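Local coordinates for protein riboflavin kinase, putative (Trypanosoma brucei, PDB 3BNW) that probably phosphorylates riboflavin with ATP to give FMN, the flavokinase step of flavin cofactor synthesis, at residues Ile42-Asp45 with Lys46-Glu50. Numbering follows the deposited sequence.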
loop_
_atom_site.group_PDB
_atom_site.type_symbol
_atom_site.label_atom_id
_atom_site.label_comp_id
_atom_site.label_asym_id
_atom_site.label_seq_id
_atom_site.Cartn_x
_atom_site.Cartn_y
_atom_site.Cartn_z
ATOM N N ILE A 42 -0.917 8.233 -2.138
ATOM C CA ILE A 42 0.514 8.460 -2.304
ATOM C C ILE A 42 0.699 9.349 -3.530
ATOM O O ILE A 42 0.179 9.043 -4.604
ATOM C CB ILE A 42 1.289 7.146 -2.483
ATOM C CG1 ILE A 42 1.049 6.231 -1.282
ATOM C CG2 ILE A 42 2.775 7.425 -2.638
ATOM C CD1 ILE A 42 1.835 4.943 -1.334
ATOM N N GLY A 43 1.418 10.456 -3.356
ATOM C CA GLY A 43 1.665 11.400 -4.441
ATOM C C GLY A 43 2.544 10.802 -5.521
ATOM O O GLY A 43 3.677 10.404 -5.254
ATOM N N LEU A 44 2.012 10.731 -6.741
ATOM C CA LEU A 44 2.732 10.169 -7.876
ATOM C C LEU A 44 3.148 11.269 -8.848
ATOM O O LEU A 44 2.745 12.423 -8.707
ATOM C CB LEU A 44 1.856 9.147 -8.605
ATOM C CG LEU A 44 1.155 8.087 -7.747
ATOM C CD1 LEU A 44 0.305 7.161 -8.619
ATOM C CD2 LEU A 44 2.164 7.292 -6.926
ATOM N N ASP A 45 3.971 10.895 -9.824
ATOM C CA ASP A 45 4.291 11.752 -10.966
ATOM C C ASP A 45 4.143 10.932 -12.248
ATOM O O ASP A 45 3.823 9.745 -12.185
ATOM C CB ASP A 45 5.698 12.360 -10.829
ATOM C CG ASP A 45 6.809 11.313 -10.784
ATOM O OD1 ASP A 45 6.564 10.125 -11.091
ATOM O OD2 ASP A 45 7.946 11.693 -10.442
ATOM N N LYS A 46 4.376 11.557 -13.399
ATOM C CA LYS A 46 4.127 10.915 -14.694
ATOM C C LYS A 46 4.884 9.594 -14.872
ATOM O O LYS A 46 4.328 8.618 -15.388
ATOM C CB LYS A 46 4.469 11.869 -15.845
ATOM C CG LYS A 46 3.963 11.393 -17.210
ATOM C CD LYS A 46 4.348 12.333 -18.352
ATOM C CE LYS A 46 3.496 13.599 -18.379
ATOM N NZ LYS A 46 3.913 14.602 -17.354
ATOM N N ASP A 47 6.145 9.572 -14.442
ATOM C CA ASP A 47 7.006 8.394 -14.589
ATOM C C ASP A 47 6.562 7.236 -13.695
ATOM O O ASP A 47 6.510 6.091 -14.135
ATOM C CB ASP A 47 8.464 8.766 -14.286
ATOM C CG ASP A 47 9.392 7.559 -14.276
ATOM O OD1 ASP A 47 10.083 7.327 -15.293
ATOM O OD2 ASP A 47 9.430 6.844 -13.249
ATOM N N VAL A 48 6.257 7.536 -12.438
ATOM C CA VAL A 48 5.865 6.506 -11.479
ATOM C C VAL A 48 4.475 5.949 -11.799
ATOM O O VAL A 48 4.223 4.763 -11.592
ATOM C CB VAL A 48 5.922 7.036 -10.031
ATOM C CG1 VAL A 48 5.347 6.017 -9.057
ATOM C CG2 VAL A 48 7.356 7.378 -9.655
ATOM N N MET A 49 3.586 6.801 -12.309
ATOM C CA MET A 49 2.284 6.358 -12.814
ATOM C C MET A 49 2.434 5.314 -13.929
ATOM O O MET A 49 1.630 4.383 -14.026
ATOM C CB MET A 49 1.469 7.547 -13.335
ATOM C CG MET A 49 0.769 8.356 -12.249
ATOM S SD MET A 49 -0.333 9.650 -12.876
ATOM C CE MET A 49 -1.317 8.746 -14.066
ATOM N N GLU A 50 3.459 5.482 -14.766
ATOM C CA GLU A 50 3.748 4.547 -15.856
ATOM C C GLU A 50 4.211 3.194 -15.318
ATOM O O GLU A 50 3.800 2.148 -15.817
ATOM C CB GLU A 50 4.813 5.118 -16.798
ATOM C CG GLU A 50 4.964 4.338 -18.107
ATOM C CD GLU A 50 6.090 4.856 -18.995
ATOM O OE1 GLU A 50 7.099 5.369 -18.463
ATOM O OE2 GLU A 50 5.971 4.733 -20.234
#
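OD1 of D45 meets both the backbone N and the side chain of V48, where the chain leaves the loop after strand 41-42 and begins helix 46-52. The carboxylate oxygen OD1 of D45 accepts from the backbone N of V48 at 2.9 Å, and the N-H...O angle of 164° shows a nearly straight bond. The torsion explains the reach: with chi1 at 61°, CG of D45 sits between its own backbone N and carbonyl carbon, which turns the carboxylate back over the first turn. The same oxygen also lies against the isopropyl group of V48, whose CG2 is 3.2 Å from OD1 of D45, a close approach consistent with the bond to the adjoining amide. A second bond starts from the main chain of D45: its O accepts from M49 N at 3.0 Å, with the donor almost in line with the C=O bond. One residue thus supplies two acceptors to the amides of the opening turn, one from its side chain and one from its carbonyl.

Beside these polar contacts runs an apolar one made by L44. Its two methyls divide the work: CD2 touches CG1 of V48 at 4.0 Å, while CD1 meets CG of M49 at 3.8 Å. The leucine side chain crosses each partner at about a right angle, and its CB as well as CD1 lies against CG of M49. Farther out, L97 touches both L44 and M49, and P173 touches D45 and V48, joining the helix start to neighbouring loops. An aspartate N-cap bonded to the N3 amide, with an N'-to-N4 hydrophobic staple between L44 and M49, is a recognised helix-start motif; here it links a short sheet strand to a surface helix of the riboflavin kinase fold.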